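Local coordinates for protein laccase (Botrytis aclada, PDB 3SQR) that oxidises phenolic substrates with reduction of oxygen to water as a glycosylated multicopper oxidase, and probably acts in lignin degradation and detoxification of lignin-derived products, at residues F459-H470 against N507-N518. Residues are numbered along the deposited sequence; the frame is centred on the assembly and turned at random.
Sequences FGIWHPIHLHGH and NGYLAIAFKLDN. With CU (copper (II) ion), chain E; CU (copper (II) ion), chain D.
Phe-514 holds CG between its backbone N and carbonyl carbon (chi1 56°), and Leu-467 has CG anti to its own backbone N (chi1 174°). These torsions bring Leu-467 CD2 over one face of the Phe-514 ring, offset toward the rim, in a CH-pi contact 3.8 Å from the ring centroid. Leu-467 CD2 lies 3.4 Å from Phe-514 CD1. The His-470 ring meets the same phenyl obliquely, with planes at 45°. Phe-514 CD2 sits over the centre of the imidazole face.

Asn-518 ND2 donates a nearly straight bond of 2.9 Å to a lone pair of Gly-469 O. Water 2 donates to Gly-469 O and Asp-517 OD1. Water 3 lies in the imidazole plane, 3.0 Å from His-470 ND1, and also joins Lys-515 N and Asp-517 OD2. His-470 NE2 is hydrogen-bonded to Glu-542 OE1, and Asp-517 OD2 forms a salt bridge with Arg-129. Ile-465 CB packs on Leu-510 CD2 at 4.0 Å.

His-463 binds the type 1 copper with Cys-526 and His-531. His-468 binds a copper, probably of the type 3 site, with His-170 and His-525. His-466 lines that copper, its ND1 at a longer 2.8 Å, and probably serves the type 2 site.

Strands 463-467 and 509-515 belong to facing sheets of a cupredoxin-like beta sandwich. Their nearly parallel axes are 10.2 Å apart. Strand 463-467 lies between 520-526 and 501-504, and strand 509-515 between 448-455 and 472-478.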
ATOM      1  N   PHE A 459      15.531  13.084  11.378  1.00 29.57           N
ATOM      2  CA  PHE A 459      14.607  13.933  10.623  1.00 29.06           C
ATOM      3  C   PHE A 459      13.201  13.875  11.180  1.00 28.51           C
ATOM      4  O   PHE A 459      12.358  14.708  10.878  1.00 29.15           O
ATOM      5  CB  PHE A 459      14.592  13.507   9.174  1.00 28.44           C
ATOM      6  CG  PHE A 459      15.908  13.593   8.508  1.00 28.02           C
ATOM      7  CD1 PHE A 459      16.673  14.747   8.535  1.00 28.22           C
ATOM      8  CD2 PHE A 459      16.405  12.489   7.822  1.00 31.10           C
ATOM      9  CE1 PHE A 459      17.904  14.809   7.875  1.00 28.55           C
ATOM     10  CE2 PHE A 459      17.643  12.553   7.185  1.00 30.46           C
ATOM     11  CZ  PHE A 459      18.380  13.705   7.209  1.00 29.03           C
ATOM     12  N   GLY A 460      12.915  12.874  12.016  1.00 27.79           N
ATOM     13  CA  GLY A 460      11.625  12.841  12.608  1.00 28.34           C
ATOM     14  C   GLY A 460      10.466  12.652  11.600  1.00 28.98           C
ATOM     15  O   GLY A 460       9.329  13.011  11.905  1.00 30.26           O
ATOM     16  N   ILE A 461      10.750  12.016  10.462  1.00 27.68           N
ATOM     17  CA  ILE A 461       9.692  11.655   9.493  1.00 26.62           C
ATOM     18  C   ILE A 461       8.973  10.372   9.950  1.00 25.55           C
ATOM     19  O   ILE A 461       9.629   9.462  10.423  1.00 26.07           O
ATOM     20  CB  ILE A 461      10.242  11.444   8.096  1.00 26.96           C
ATOM     21  CG1 ILE A 461      10.753  12.789   7.473  1.00 27.03           C
ATOM     22  CG2 ILE A 461       9.091  10.850   7.208  1.00 25.15           C
ATOM     23  CD1 ILE A 461      11.817  12.638   6.376  1.00 25.81           C
ATOM     24  N   TRP A 462       7.647  10.309   9.831  1.00 25.30           N
ATOM     25  CA  TRP A 462       6.911   9.052  10.145  1.00 24.77           C
ATOM     26  C   TRP A 462       6.785   8.182   8.881  1.00 26.01           C
ATOM     27  O   TRP A 462       5.992   8.521   7.976  1.00 25.47           O
ATOM     28  CB  TRP A 462       5.516   9.388  10.698  1.00 25.19           C
ATOM     29  CG  TRP A 462       5.562   9.945  12.061  1.00 27.18           C
ATOM     30  CD1 TRP A 462       6.161  11.104  12.447  1.00 30.22           C
ATOM     31  CD2 TRP A 462       4.983   9.375  13.248  1.00 30.25           C
ATOM     32  NE1 TRP A 462       5.959  11.316  13.790  1.00 32.58           N
ATOM     33  CE2 TRP A 462       5.269  10.253  14.312  1.00 27.85           C
ATOM     34  CE3 TRP A 462       4.254   8.218  13.502  1.00 29.08           C
ATOM     35  CZ2 TRP A 462       4.857  10.006  15.621  1.00 30.66           C
ATOM     36  CZ3 TRP A 462       3.830   7.961  14.831  1.00 32.08           C
ATOM     37  CH2 TRP A 462       4.136   8.859  15.858  1.00 30.44           C
ATOM     38  N   HIS A 463       7.626   7.146   8.773  1.00 25.54           N
ATOM     39  CA  HIS A 463       7.811   6.359   7.557  1.00 24.99           C
ATOM     40  C   HIS A 463       6.822   5.199   7.539  1.00 23.43           C
ATOM     41  O   HIS A 463       6.803   4.404   8.476  1.00 23.35           O
ATOM     42  CB  HIS A 463       9.228   5.771   7.434  1.00 25.25           C
ATOM     43  CG  HIS A 463      10.317   6.793   7.487  1.00 26.68           C
ATOM     44  ND1 HIS A 463      10.843   7.368   6.357  1.00 22.05           N
ATOM     45  CD2 HIS A 463      10.972   7.353   8.541  1.00 26.64           C
ATOM     46  CE1 HIS A 463      11.766   8.263   6.703  1.00 26.04           C
ATOM     47  NE2 HIS A 463      11.890   8.237   8.019  1.00 24.39           N
ATOM     48  N   PRO A 464       5.945   5.141   6.513  1.00 22.68           N
ATOM     49  CA  PRO A 464       4.984   4.020   6.421  1.00 22.62           C
ATOM     50  C   PRO A 464       5.693   2.740   6.000  1.00 23.74           C
ATOM     51  O   PRO A 464       6.139   2.599   4.852  1.00 24.93           O
ATOM     52  CB  PRO A 464       4.010   4.493   5.357  1.00 22.31           C
ATOM     53  CG  PRO A 464       4.883   5.406   4.456  1.00 22.85           C
ATOM     54  CD  PRO A 464       5.780   6.115   5.414  1.00 22.09           C
ATOM     55  N   ILE A 465       5.866   1.830   6.944  1.00 23.24           N
ATOM     56  CA  ILE A 465       6.722   0.672   6.647  1.00 21.97           C
ATOM     57  C   ILE A 465       5.776  -0.455   6.257  1.00 22.09           C
ATOM     58  O   ILE A 465       4.815  -0.775   6.997  1.00 22.14           O
ATOM     59  CB  ILE A 465       7.497   0.236   7.921  1.00 21.41           C
ATOM     60  CG1 ILE A 465       8.402   1.380   8.379  1.00 22.94           C
ATOM     61  CG2 ILE A 465       8.244  -1.096   7.674  1.00 22.95           C
ATOM     62  CD1 ILE A 465       9.453   1.769   7.348  1.00 26.18           C
ATOM     63  N   HIS A 466       6.041  -1.025   5.090  1.00 23.11           N
ATOM     64  CA  HIS A 466       5.264  -2.109   4.544  1.00 22.96           C
ATOM     65  C   HIS A 466       6.119  -3.370   4.577  1.00 22.20           C
ATOM     66  O   HIS A 466       7.266  -3.355   4.103  1.00 21.60           O
ATOM     67  CB  HIS A 466       4.930  -1.790   3.088  1.00 25.08           C
ATOM     68  CG  HIS A 466       4.251  -2.919   2.379  1.00 26.19           C
ATOM     69  ND1 HIS A 466       4.406  -3.172   1.024  1.00 29.16           N
ATOM     70  CD2 HIS A 466       3.339  -3.797   2.831  1.00 28.92           C
ATOM     71  CE1 HIS A 466       3.682  -4.228   0.717  1.00 26.42           C
ATOM     72  NE2 HIS A 466       3.025  -4.616   1.795  1.00 30.42           N
ATOM     73  N   LEU A 467       5.550  -4.442   5.104  1.00 21.88           N
ATOM     74  CA  LEU A 467       6.172  -5.770   5.077  1.00 20.87           C
ATOM     75  C   LEU A 467       5.424  -6.667   4.109  1.00 21.47           C
ATOM     76  O   LEU A 467       4.239  -6.805   4.198  1.00 22.24           O
ATOM     77  CB  LEU A 467       6.081  -6.429   6.463  1.00 20.44           C
ATOM     78  CG  LEU A 467       6.586  -7.904   6.548  1.00 22.19           C
ATOM     79  CD1 LEU A 467       8.033  -8.055   6.143  1.00 20.87           C
ATOM     80  CD2 LEU A 467       6.480  -8.476   7.970  1.00 22.75           C
ATOM     81  N   HIS A 468       6.134  -7.318   3.192  1.00 21.13           N
ATOM     82  CA  HIS A 468       5.547  -8.237   2.249  1.00 20.39           C
ATOM     83  C   HIS A 468       5.438  -9.641   2.894  1.00 20.76           C
ATOM     84  O   HIS A 468       6.200  -9.980   3.810  1.00 21.50           O
ATOM     85  CB  HIS A 468       6.444  -8.294   1.001  1.00 20.85           C
ATOM     86  CG  HIS A 468       6.377  -7.092   0.149  1.00 19.19           C
ATOM     87  ND1 HIS A 468       6.094  -7.160  -1.202  1.00 20.10           N
ATOM     88  CD2 HIS A 468       6.549  -5.784   0.430  1.00 19.59           C
ATOM     89  CE1 HIS A 468       6.052  -5.936  -1.690  1.00 20.70           C
ATOM     90  NE2 HIS A 468       6.348  -5.093  -0.734  1.00 21.37           N
ATOM     91  N   GLY A 469       4.577 -10.443   2.358  1.00 20.56           N
ATOM     92  CA  GLY A 469       4.418 -11.871   2.764  1.00 19.98           C
ATOM     93  C   GLY A 469       3.846 -12.165   4.135  1.00 22.09           C
ATOM     94  O   GLY A 469       3.644 -13.303   4.496  1.00 22.65           O
ATOM     95  N   HIS A 470       3.498 -11.136   4.894  1.00 20.13           N
ATOM     96  CA  HIS A 470       3.032 -11.260   6.257  1.00 21.69           C
ATOM     97  C   HIS A 470       2.177 -10.107   6.666  1.00 20.81           C
ATOM     98  O   HIS A 470       2.499  -8.956   6.342  1.00 20.81           O
ATOM     99  CB  HIS A 470       4.156 -11.248   7.299  1.00 20.79           C
ATOM    100  CG  HIS A 470       5.163 -12.314   7.090  1.00 23.24           C
ATOM    101  ND1 HIS A 470       5.093 -13.504   7.755  1.00 23.59           N
ATOM    102  CD2 HIS A 470       6.238 -12.403   6.260  1.00 25.14           C
ATOM    103  CE1 HIS A 470       6.093 -14.275   7.383  1.00 26.42           C
ATOM    104  NE2 HIS A 470       6.802 -13.641   6.474  1.00 26.27           N
ATOM    105  N   ASN A 507      11.844   9.773  14.702  1.00 24.25           N
ATOM    106  CA  ASN A 507      12.862   9.693  15.782  1.00 24.79           C
ATOM    107  C   ASN A 507      12.548   8.620  16.802  1.00 24.71           C
ATOM    108  O   ASN A 507      13.130   8.617  17.900  1.00 24.02           O
ATOM    109  CB  ASN A 507      12.999  11.061  16.463  1.00 24.77           C
ATOM    110  CG  ASN A 507      13.510  12.123  15.506  1.00 24.42           C
ATOM    111  OD1 ASN A 507      14.378  11.858  14.682  1.00 26.74           O
ATOM    112  ND2 ASN A 507      12.980  13.342  15.610  1.00 26.64           N
ATOM    113  N   GLY A 508      11.715   7.668  16.417  1.00 23.98           N
ATOM    114  CA  GLY A 508      11.330   6.599  17.310  1.00 24.55           C
ATOM    115  C   GLY A 508      11.631   5.239  16.762  1.00 23.51           C
ATOM    116  O   GLY A 508      12.595   5.054  16.036  1.00 25.52           O
ATOM    117  N   TYR A 509      10.852   4.263  17.192  1.00 24.65           N
ATOM    118  CA  TYR A 509      11.014   2.906  16.661  1.00 25.69           C
ATOM    119  C   TYR A 509       9.678   2.199  16.501  1.00 25.01           C
ATOM    120  O   TYR A 509       8.674   2.496  17.122  1.00 26.10           O
ATOM    121  CB  TYR A 509      11.997   2.108  17.539  1.00 26.01           C
ATOM    122  CG  TYR A 509      11.480   1.851  18.911  1.00 26.91           C
ATOM    123  CD1 TYR A 509      11.719   2.735  19.956  1.00 29.56           C
ATOM    124  CD2 TYR A 509      10.784   0.662  19.199  1.00 28.05           C
ATOM    125  CE1 TYR A 509      11.230   2.480  21.216  1.00 29.90           C
ATOM    126  CE2 TYR A 509      10.302   0.412  20.442  1.00 31.04           C
ATOM    127  CZ  TYR A 509      10.534   1.319  21.452  1.00 31.97           C
ATOM    128  OH  TYR A 509      10.056   1.001  22.701  1.00 31.04           O
ATOM    129  N   LEU A 510       9.700   1.233  15.601  1.00 26.17           N
ATOM    130  CA  LEU A 510       8.591   0.386  15.341  1.00 24.04           C
ATOM    131  C   LEU A 510       9.083  -1.038  15.537  1.00 23.16           C
ATOM    132  O   LEU A 510      10.083  -1.426  14.945  1.00 23.86           O
ATOM    133  CB  LEU A 510       8.142   0.619  13.910  1.00 23.24           C
ATOM    134  CG  LEU A 510       7.103  -0.350  13.379  1.00 23.25           C
ATOM    135  CD1 LEU A 510       5.728  -0.171  14.120  1.00 23.03           C
ATOM    136  CD2 LEU A 510       6.956  -0.228  11.846  1.00 23.37           C
ATOM    137  N   ALA A 511       8.376  -1.756  16.405  1.00 24.44           N
ATOM    138  CA  ALA A 511       8.688  -3.145  16.671  1.00 24.66           C
ATOM    139  C   ALA A 511       7.504  -3.942  16.151  1.00 23.40           C
ATOM    140  O   ALA A 511       6.396  -3.831  16.659  1.00 24.72           O
ATOM    141  CB  ALA A 511       8.907  -3.371  18.201  1.00 23.60           C
ATOM    142  N   ILE A 512       7.775  -4.729  15.110  1.00 24.76           N
ATOM    143  CA  ILE A 512       6.764  -5.540  14.445  1.00 24.70           C
ATOM    144  C   ILE A 512       7.146  -6.994  14.537  1.00 24.47           C
ATOM    145  O   ILE A 512       8.272  -7.359  14.259  1.00 28.71           O
ATOM    146  CB  ILE A 512       6.562  -5.112  12.953  1.00 25.08           C
ATOM    147  CG1 ILE A 512       7.837  -5.154  12.159  1.00 26.87           C
ATOM    148  CG2 ILE A 512       5.858  -3.745  12.858  1.00 26.97           C
ATOM    149  CD1 ILE A 512       7.595  -5.088  10.642  1.00 28.58           C
ATOM    150  N   ALA A 513       6.201  -7.808  14.923  1.00 25.74           N
ATOM    151  CA  ALA A 513       6.382  -9.246  15.033  1.00 24.96           C
ATOM    152  C   ALA A 513       5.663  -9.961  13.901  1.00 25.05           C
ATOM    153  O   ALA A 513       4.573  -9.566  13.483  1.00 22.50           O
ATOM    154  CB  ALA A 513       5.808  -9.724  16.386  1.00 24.11           C
ATOM    155  N   PHE A 514       6.263 -11.037  13.415  1.00 25.86           N
ATOM    156  CA  PHE A 514       5.543 -11.953  12.535  1.00 26.00           C
ATOM    157  C   PHE A 514       6.116 -13.350  12.694  1.00 26.30           C
ATOM    158  O   PHE A 514       7.176 -13.512  13.280  1.00 27.11           O
ATOM    159  CB  PHE A 514       5.624 -11.471  11.087  1.00 26.43           C
ATOM    160  CG  PHE A 514       7.020 -11.275  10.581  1.00 25.79           C
ATOM    161  CD1 PHE A 514       7.676 -10.058  10.735  1.00 23.68           C
ATOM    162  CD2 PHE A 514       7.690 -12.296   9.879  1.00 27.97           C
ATOM    163  CE1 PHE A 514       8.910  -9.876  10.310  1.00 26.02           C
ATOM    164  CE2 PHE A 514       8.940 -12.071   9.381  1.00 27.21           C
ATOM    165  CZ  PHE A 514       9.545 -10.856   9.576  1.00 27.74           C
ATOM    166  N   LYS A 515       5.301 -14.339  12.347  1.00 26.09           N
ATOM    167  CA  LYS A 515       5.636 -15.741  12.506  1.00 26.93           C
ATOM    168  C   LYS A 515       6.350 -16.257  11.291  1.00 27.42           C
ATOM    169  O   LYS A 515       6.053 -15.866  10.129  1.00 26.76           O
ATOM    170  CB  LYS A 515       4.358 -16.520  12.736  1.00 28.23           C
ATOM    171  CG  LYS A 515       4.637 -17.914  13.272  1.00 29.72           C
ATOM    172  CD  LYS A 515       3.419 -18.569  13.714  1.00 35.14           C
ATOM    173  CE  LYS A 515       3.782 -19.961  14.236  1.00 37.31           C
ATOM    174  NZ  LYS A 515       2.533 -20.698  14.492  1.00 39.11           N
ATOM    175  N   LEU A 516       7.297 -17.169  11.526  1.00 26.69           N
ATOM    176  CA  LEU A 516       7.983 -17.824  10.450  1.00 27.46           C
ATOM    177  C   LEU A 516       7.049 -18.831   9.821  1.00 27.68           C
ATOM    178  O   LEU A 516       7.045 -20.008  10.170  1.00 27.12           O
ATOM    179  CB  LEU A 516       9.293 -18.464  11.001  1.00 28.34           C
ATOM    180  CG  LEU A 516      10.464 -17.482  11.116  1.00 32.28           C
ATOM    181  CD1 LEU A 516      10.058 -16.187  11.659  1.00 37.32           C
ATOM    182  CD2 LEU A 516      11.629 -18.094  11.952  1.00 33.74           C
ATOM    183  N   ASP A 517       6.210 -18.352   8.887  1.00 25.37           N
ATOM    184  CA  ASP A 517       5.113 -19.153   8.378  1.00 24.49           C
ATOM    185  C   ASP A 517       4.983 -19.084   6.847  1.00 23.65           C
ATOM    186  O   ASP A 517       4.029 -19.606   6.262  1.00 24.32           O
ATOM    187  CB  ASP A 517       3.798 -18.734   9.063  1.00 25.20           C
ATOM    188  CG  ASP A 517       3.394 -17.305   8.732  1.00 26.83           C
ATOM    189  OD1 ASP A 517       4.057 -16.729   7.854  1.00 24.07           O
ATOM    190  OD2 ASP A 517       2.467 -16.795   9.384  1.00 27.46           O
ATOM    191  N   ASN A 518       5.956 -18.459   6.178  1.00 23.41           N
ATOM    192  CA  ASN A 518       5.836 -18.214   4.807  1.00 23.06           C
ATOM    193  C   ASN A 518       7.212 -18.128   4.202  1.00 22.00           C
ATOM    194  O   ASN A 518       7.785 -17.048   4.055  1.00 21.32           O
ATOM    195  CB  ASN A 518       5.129 -16.881   4.554  1.00 24.57           C
ATOM    196  CG  ASN A 518       4.633 -16.749   3.135  1.00 25.24           C
ATOM    197  OD1 ASN A 518       4.818 -17.636   2.320  1.00 22.71           O
ATOM    198  ND2 ASN A 518       3.949 -15.633   2.845  1.00 22.74           N
TER
HETATM  199 CU    CU E 545       6.236  -3.126  -1.065  0.80 27.37          CU
HETATM  200 CU    CU D 544      10.277   7.013   4.461  1.00 25.39          CU
HETATM  201  O   HOH W   1       4.597  -2.006  -1.712  1.00 31.17           O
HETATM  202  O   HOH W   2       2.535 -14.965   6.505  1.00 22.24           O
HETATM  203  O   HOH W   3       3.218 -14.175   9.961  1.00 28.65           O